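Long-range contacts in alpha-ketoglutarate-dependent 2,4-dichlorophenoxyacetate dioxygenase (Bradyrhizobium diazoefficiens, PDB 5BKE), which probably acts as a metal- and 2-oxoglutarate-dependent dioxygenase of the TfdA family, and here binds Mn(II) and N-oxalylglycine: residues M1-I5 with V16-D20; L8-V13 with P241-Y245. One frame throughout, in Å; residues are numbered along the deposited sequence.

Contact 1: M1-I5 with V16-D20; sequences MTIAI and VSGLD
Three apolar touches make the centre of this small surface contact: Ile3 CD1 lies 4.0 Å from Val16 CG1, Ile3 CG2 4.3 Å from Leu19 CD2, and Ile5 CG1 4.3 Å from Val16 CG2. The Ile3 side chain (chi1 p, chi2 t) reaches both Val16 and Leu19. The backbones run antiparallel; Ile5 faces Val16 as a non-hydrogen-bonded pair, CA atoms 4.7 Å apart, side chains on the same sheet face. One step outward the CA atoms of Ala4 and Ser17 are 5.5 Å apart. Ser17 N donates to Ala4 O (3.1 Å, 164°), and Val16 CA makes a CA-H...O contact with Ala4 O at 3.4 Å. A water accepts from Ala4 N (2.8 Å) and donates to Ser17 O (2.6 Å), so one direct bond and one water bridge join this end of the antiparallel hairpin. At Gly18 (phi 94°, psi -1°) a CB would jam against Ser17 O, which calls for glycine. Ile5 packs on Ala36 and Tyr40 of helix 27-40, Leu19 on Val33, while Val16 pairs with Val44 of strand 42-45.

Contact 2: L8-V13 with P241-Y245; sequences LQTHFV and PEFVY
A hairpin loop packs here, partly buried, on the start of a strand from another sheet: 8-13 links strands 4-7 and 14-17, whereas 241-245 is a 3-10 turn (241-243) running into edge strand 244-247. The loop is closed by Leu8 N to Val13 O (2.8 Å) and, weakly, Gln9 N to Phe12 O (3.2 Å). Nearest CA pairs are Gln9-Tyr245 (6.2 Å) and His11-Phe243 (7.0 Å).

Tyr245 (chi1 t) covers the apolar end. Val13 CG1 sits 3.8 Å from its ring centroid, 8° off the normal, a CH-pi contact; Val13 CG2 meets Tyr245 CB at 3.6 Å and Leu8 CD1 meets Tyr245 CE1 at 3.8 Å. Phe12 (chi1 p) brings CZ to 4.1 Å from Tyr245 CB. The Tyr245 hydroxyl hydrogen-bonds with His247 ND1.

At the polar end Gln9 braces the loop and crosses the gap: its OE1 accepts from His11 N (2.8 Å), and its NE2 donates to Glu242 O (3.0 Å, 163°). His11 ND1 adds a weak bond to Glu242 O (3.2 Å), and Phe243 CD1 lies over the His11 ring, 4.1 Å from His11 CE1. Val244 N closes the 3-10 turn on Pro241 O (3.1 Å).

Asp49 of the second subunit packs on His11. The contact lies outside the ligand pocket, the Tyr245 side chain about 11 Å from N-oxalylglycine and that of Phe12 about 8 Å from that of metal ligand His264. It fastens the N-terminal hairpin loop onto a strand of the double-stranded beta-helix known for TauD/TfdA dioxygenases.

In the fold
From the N terminus the chain enters strand 4-7, turns through 8-13 and returns along strand 14-17. Contact 1 closes this hairpin locally at its open end, with ten residues between its segments; contact 2 takes the turn of the same hairpin and fastens it to 241-245, closing a loop of 227 residues. Their segments alternate along the sequence, so the two contacts cross. The centres of contact 1 and contact 2 are about 20 Å apart, and the two share no touch beyond adjoining in sequence. Contact 1 lies at the outer edge of the seven-stranded sheet, beside helix 27-40; contact 2 connects that edge to strand 244-247 of the three-stranded sheet, whose far strand, 262-266, carries the metal ligand His264.

Contact 1: M1-I5 with V16-D20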
ATOM      1  N   MET C   1     -27.038  18.833 -20.467  1.00 90.70           N
ATOM      2  CA  MET C   1     -26.057  19.164 -19.390  1.00 87.35           C
ATOM      3  C   MET C   1     -24.601  19.116 -19.891  1.00 79.97           C
ATOM      4  O   MET C   1     -23.813  20.016 -19.567  1.00 79.44           O
ATOM      5  CB  MET C   1     -26.267  18.263 -18.158  1.00 93.51           C
ATOM      6  CG  MET C   1     -26.094  18.971 -16.817  1.00 99.38           C
ATOM      7  SD  MET C   1     -26.772  18.058 -15.410  1.00108.17           S
ATOM      8  CE  MET C   1     -26.649  19.275 -14.097  1.00102.17           C
ATOM      9  N   THR C   2     -24.254  18.087 -20.680  1.00 66.16           N
ATOM     10  CA  THR C   2     -22.901  17.962 -21.263  1.00 57.08           C
ATOM     11  C   THR C   2     -22.883  17.847 -22.788  1.00 50.13           C
ATOM     12  O   THR C   2     -23.701  17.141 -23.373  1.00 49.70           O
ATOM     13  CB  THR C   2     -22.116  16.760 -20.695  1.00 58.50           C
ATOM     14  OG1 THR C   2     -22.917  15.577 -20.801  1.00 61.84           O
ATOM     15  CG2 THR C   2     -21.713  16.991 -19.244  1.00 59.40           C
ATOM     16  N   ILE C   3     -21.931  18.537 -23.415  1.00 42.73           N
ATOM     17  CA  ILE C   3     -21.690  18.431 -24.863  1.00 37.30           C
ATOM     18  C   ILE C   3     -20.863  17.173 -25.189  1.00 33.45           C
ATOM     19  O   ILE C   3     -20.094  16.695 -24.345  1.00 30.68           O
ATOM     20  CB  ILE C   3     -21.037  19.720 -25.451  1.00 37.83           C
ATOM     21  CG1 ILE C   3     -19.659  20.002 -24.813  1.00 36.52           C
ATOM     22  CG2 ILE C   3     -22.003  20.901 -25.316  1.00 37.87           C
ATOM     23  CD1 ILE C   3     -18.911  21.201 -25.373  1.00 37.83           C
ATOM     24  N   ALA C   4     -21.028  16.645 -26.403  1.00 30.38           N
ATOM     25  CA  ALA C   4     -20.319  15.430 -26.827  1.00 29.31           C
ATOM     26  C   ALA C   4     -18.852  15.716 -27.153  1.00 28.60           C
ATOM     27  O   ALA C   4     -18.549  16.547 -28.026  1.00 28.80           O
ATOM     28  CB  ALA C   4     -21.026  14.760 -27.999  1.00 27.43           C
ATOM     29  N   ILE C   5     -17.957  15.042 -26.425  1.00 27.62           N
ATOM     30  CA  ILE C   5     -16.499  15.183 -26.581  1.00 27.61           C
ATOM     31  C   ILE C   5     -15.815  13.810 -26.621  1.00 29.34           C
ATOM     32  O   ILE C   5     -15.992  12.978 -25.714  1.00 30.53           O
ATOM     33  CB  ILE C   5     -15.862  16.043 -25.452  1.00 27.16           C
ATOM     34  CG1 ILE C   5     -16.462  17.455 -25.418  1.00 25.76           C
ATOM     35  CG2 ILE C   5     -14.345  16.140 -25.618  1.00 26.84           C
ATOM     36  CD1 ILE C   5     -16.416  18.097 -24.050  1.00 26.97           C
ATOM     37  N   VAL C  16     -15.198  17.831 -30.557  1.00 24.39           N
ATOM     38  CA  VAL C  16     -16.537  18.264 -30.160  1.00 23.61           C
ATOM     39  C   VAL C  16     -17.539  18.080 -31.294  1.00 23.72           C
ATOM     40  O   VAL C  16     -17.274  18.456 -32.434  1.00 25.75           O
ATOM     41  CB  VAL C  16     -16.548  19.734 -29.686  1.00 22.48           C
ATOM     42  CG1 VAL C  16     -17.893  20.085 -29.076  1.00 21.94           C
ATOM     43  CG2 VAL C  16     -15.439  19.988 -28.676  1.00 22.79           C
ATOM     44  N   SER C  17     -18.703  17.532 -30.970  1.00 24.14           N
ATOM     45  CA  SER C  17     -19.780  17.391 -31.950  1.00 25.21           C
ATOM     46  C   SER C  17     -21.095  17.898 -31.383  1.00 24.04           C
ATOM     47  O   SER C  17     -21.237  18.029 -30.170  1.00 23.66           O
ATOM     48  CB  SER C  17     -19.903  15.926 -32.410  1.00 27.25           C
ATOM     49  OG  SER C  17     -20.056  15.067 -31.295  1.00 30.05           O
ATOM     50  N   GLY C  18     -22.043  18.207 -32.264  1.00 23.84           N
ATOM     51  CA  GLY C  18     -23.384  18.615 -31.849  1.00 24.71           C
ATOM     52  C   GLY C  18     -23.578  20.121 -31.738  1.00 25.89           C
ATOM     53  O   GLY C  18     -24.667  20.567 -31.403  1.00 26.51           O
ATOM     54  N   LEU C  19     -22.530  20.902 -32.014  1.00 25.62           N
ATOM     55  CA  LEU C  19     -22.633  22.370 -31.984  1.00 25.29           C
ATOM     56  C   LEU C  19     -22.477  22.982 -33.363  1.00 25.27           C
ATOM     57  O   LEU C  19     -21.607  22.588 -34.135  1.00 26.39           O
ATOM     58  CB  LEU C  19     -21.602  22.993 -31.036  1.00 24.18           C
ATOM     59  CG  LEU C  19     -21.631  22.702 -29.535  1.00 24.04           C
ATOM     60  CD1 LEU C  19     -20.493  23.464 -28.878  1.00 24.21           C
ATOM     61  CD2 LEU C  19     -22.949  23.065 -28.866  1.00 23.79           C
ATOM     62  N   ASP C  20     -23.331  23.946 -33.665  1.00 25.65           N
ATOM     63  CA  ASP C  20     -23.270  24.652 -34.932  1.00 26.64           C
ATOM     64  C   ASP C  20     -22.741  26.061 -34.645  1.00 26.36           C
ATOM     65  O   ASP C  20     -23.443  26.892 -34.063  1.00 24.85           O
ATOM     66  CB  ASP C  20     -24.665  24.647 -35.581  1.00 27.83           C
ATOM     67  CG  ASP C  20     -24.788  25.583 -36.775  1.00 28.07           C
ATOM     68  OD1 ASP C  20     -23.778  25.897 -37.459  1.00 27.94           O
ATOM     69  OD2 ASP C  20     -25.937  25.986 -37.036  1.00 28.71           O
TER
HETATM   70  O   HOH W   1     -22.735  18.127 -27.995  1.00 28.43           O
HETATM   71  O   HOH W   2     -17.425  14.336 -30.404  1.00 33.87           O

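Contact 2: L8-V13 with P241-Y245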
ATOM      1  N   LEU C   8      -8.744  12.752 -28.190  1.00 24.13           N
ATOM      2  CA  LEU C   8      -7.955  12.380 -29.383  1.00 23.01           C
ATOM      3  C   LEU C   8      -6.498  11.987 -29.125  1.00 21.61           C
ATOM      4  O   LEU C   8      -5.851  11.401 -29.994  1.00 20.88           O
ATOM      5  CB  LEU C   8      -8.013  13.485 -30.461  1.00 22.69           C
ATOM      6  CG  LEU C   8      -9.344  13.917 -31.093  1.00 22.81           C
ATOM      7  CD1 LEU C   8      -9.079  14.974 -32.158  1.00 21.80           C
ATOM      8  CD2 LEU C   8     -10.136  12.753 -31.687  1.00 22.45           C
ATOM      9  N   GLN C   9      -5.983  12.326 -27.948  1.00 21.31           N
ATOM     10  CA  GLN C   9      -4.595  12.018 -27.589  1.00 22.35           C
ATOM     11  C   GLN C   9      -4.581  11.548 -26.142  1.00 23.31           C
ATOM     12  O   GLN C   9      -5.488  11.908 -25.379  1.00 22.90           O
ATOM     13  CB  GLN C   9      -3.701  13.250 -27.779  1.00 21.87           C
ATOM     14  CG  GLN C   9      -2.230  12.956 -28.076  1.00 22.07           C
ATOM     15  CD  GLN C   9      -1.340  12.958 -26.840  1.00 21.94           C
ATOM     16  OE1 GLN C   9      -1.751  13.383 -25.759  1.00 22.11           O
ATOM     17  NE2 GLN C   9      -0.101  12.502 -27.003  1.00 21.36           N
ATOM     18  N   THR C  10      -3.559  10.768 -25.760  1.00 24.42           N
ATOM     19  CA  THR C  10      -3.537  10.183 -24.414  0.52 25.01           C
ATOM     20  C   THR C  10      -3.673  11.221 -23.309  1.00 25.45           C
ATOM     21  O   THR C  10      -4.386  10.967 -22.350  1.00 25.28           O
ATOM     22  CB  THR C  10      -2.322   9.272 -24.133  0.52 25.35           C
ATOM     23  OG1 THR C  10      -1.106   9.980 -24.405  0.52 25.04           O
ATOM     24  CG2 THR C  10      -2.400   7.988 -24.967  0.52 25.71           C
ATOM     25  N   HIS C  11      -3.045  12.390 -23.462  1.00 25.84           N
ATOM     26  CA  HIS C  11      -3.000  13.398 -22.390  1.00 26.09           C
ATOM     27  C   HIS C  11      -4.010  14.526 -22.476  1.00 25.82           C
ATOM     28  O   HIS C  11      -4.335  15.130 -21.452  1.00 26.82           O
ATOM     29  CB  HIS C  11      -1.612  14.025 -22.317  1.00 27.19           C
ATOM     30  CG  HIS C  11      -0.570  13.123 -21.743  1.00 28.41           C
ATOM     31  ND1 HIS C  11       0.304  12.406 -22.529  1.00 29.39           N
ATOM     32  CD2 HIS C  11      -0.252  12.831 -20.463  1.00 29.36           C
ATOM     33  CE1 HIS C  11       1.123  11.717 -21.757  1.00 29.78           C
ATOM     34  NE2 HIS C  11       0.805  11.957 -20.498  1.00 30.85           N
ATOM     35  N   PHE C  12      -4.476  14.821 -23.691  1.00 24.37           N
ATOM     36  CA  PHE C  12      -5.257  16.039 -23.975  1.00 23.82           C
ATOM     37  C   PHE C  12      -5.942  15.958 -25.346  1.00 23.18           C
ATOM     38  O   PHE C  12      -5.859  14.910 -26.017  1.00 22.77           O
ATOM     39  CB  PHE C  12      -4.373  17.307 -23.809  1.00 23.02           C
ATOM     40  CG  PHE C  12      -3.373  17.556 -24.930  1.00 23.62           C
ATOM     41  CD1 PHE C  12      -2.572  16.534 -25.463  1.00 23.85           C
ATOM     42  CD2 PHE C  12      -3.200  18.853 -25.422  1.00 23.93           C
ATOM     43  CE1 PHE C  12      -1.653  16.797 -26.481  1.00 24.05           C
ATOM     44  CE2 PHE C  12      -2.287  19.127 -26.434  1.00 24.20           C
ATOM     45  CZ  PHE C  12      -1.508  18.098 -26.964  1.00 25.35           C
ATOM     46  N   VAL C  13      -6.608  17.053 -25.745  1.00 21.09           N
ATOM     47  CA  VAL C  13      -7.312  17.221 -27.049  1.00 20.79           C
ATOM     48  C   VAL C  13      -8.669  16.528 -27.072  1.00 21.71           C
ATOM     49  O   VAL C  13      -8.758  15.294 -26.953  1.00 21.61           O
ATOM     50  CB  VAL C  13      -6.470  16.815 -28.308  1.00 20.45           C
ATOM     51  CG1 VAL C  13      -7.177  17.192 -29.607  1.00 20.10           C
ATOM     52  CG2 VAL C  13      -5.083  17.434 -28.280  1.00 19.86           C
ATOM     53  N   PRO C 241       6.904  12.982 -29.064  1.00 27.01           N
ATOM     54  CA  PRO C 241       5.629  12.477 -29.614  1.00 28.59           C
ATOM     55  C   PRO C 241       4.537  12.160 -28.579  1.00 29.44           C
ATOM     56  O   PRO C 241       3.358  12.352 -28.869  1.00 30.62           O
ATOM     57  CB  PRO C 241       6.047  11.199 -30.351  1.00 28.13           C
ATOM     58  CG  PRO C 241       7.450  11.476 -30.763  1.00 28.00           C
ATOM     59  CD  PRO C 241       8.057  12.250 -29.630  1.00 26.59           C
ATOM     60  N   GLU C 242       4.932  11.710 -27.388  1.00 30.04           N
ATOM     61  CA  GLU C 242       3.984  11.331 -26.329  1.00 29.85           C
ATOM     62  C   GLU C 242       3.206  12.526 -25.769  1.00 28.70           C
ATOM     63  O   GLU C 242       2.173  12.332 -25.124  1.00 27.68           O
ATOM     64  CB  GLU C 242       4.706  10.588 -25.194  1.00 32.32           C
ATOM     65  CG  GLU C 242       5.660  11.458 -24.379  1.00 36.04           C
ATOM     66  CD  GLU C 242       6.601  10.650 -23.514  1.00 38.35           C
ATOM     67  OE1 GLU C 242       6.157  10.150 -22.458  1.00 39.19           O
ATOM     68  OE2 GLU C 242       7.783  10.515 -23.893  1.00 39.62           O
ATOM     69  N   PHE C 243       3.724  13.741 -25.984  1.00 26.18           N
ATOM     70  CA  PHE C 243       3.029  14.968 -25.571  1.00 25.20           C
ATOM     71  C   PHE C 243       2.412  15.736 -26.749  1.00 24.47           C
ATOM     72  O   PHE C 243       1.893  16.834 -26.553  1.00 23.56           O
ATOM     73  CB  PHE C 243       3.947  15.914 -24.754  1.00 24.96           C
ATOM     74  CG  PHE C 243       4.637  15.261 -23.590  1.00 24.75           C
ATOM     75  CD1 PHE C 243       3.911  14.556 -22.620  1.00 24.27           C
ATOM     76  CD2 PHE C 243       6.026  15.354 -23.452  1.00 24.91           C
ATOM     77  CE1 PHE C 243       4.557  13.944 -21.549  1.00 23.38           C
ATOM     78  CE2 PHE C 243       6.675  14.742 -22.376  1.00 23.77           C
ATOM     79  CZ  PHE C 243       5.937  14.039 -21.429  1.00 23.44           C
ATOM     80  N   VAL C 244       2.457  15.161 -27.954  1.00 23.53           N
ATOM     81  CA  VAL C 244       2.077  15.887 -29.164  1.00 23.86           C
ATOM     82  C   VAL C 244       0.843  15.300 -29.833  1.00 24.57           C
ATOM     83  O   VAL C 244       0.700  14.078 -29.929  1.00 25.79           O
ATOM     84  CB  VAL C 244       3.275  16.039 -30.155  1.00 23.74           C
ATOM     85  CG1 VAL C 244       2.842  16.628 -31.498  1.00 23.16           C
ATOM     86  CG2 VAL C 244       4.366  16.926 -29.549  1.00 23.05           C
ATOM     87  N   TYR C 245      -0.053  16.185 -30.262  1.00 24.29           N
ATOM     88  CA  TYR C 245      -1.185  15.825 -31.107  1.00 24.38           C
ATOM     89  C   TYR C 245      -0.983  16.452 -32.481  1.00 25.33           C
ATOM     90  O   TYR C 245      -0.729  17.666 -32.593  1.00 24.27           O
ATOM     91  CB  TYR C 245      -2.508  16.281 -30.494  1.00 23.09           C
ATOM     92  CG  TYR C 245      -3.658  16.348 -31.480  1.00 25.10           C
ATOM     93  CD1 TYR C 245      -4.303  15.189 -31.929  1.00 25.64           C
ATOM     94  CD2 TYR C 245      -4.104  17.586 -31.977  1.00 26.00           C
ATOM     95  CE1 TYR C 245      -5.352  15.258 -32.854  1.00 26.54           C
ATOM     96  CE2 TYR C 245      -5.155  17.664 -32.884  1.00 26.27           C
ATOM     97  CZ  TYR C 245      -5.776  16.503 -33.323  1.00 27.21           C
ATOM     98  OH  TYR C 245      -6.821  16.600 -34.226  1.00 27.70           O
TER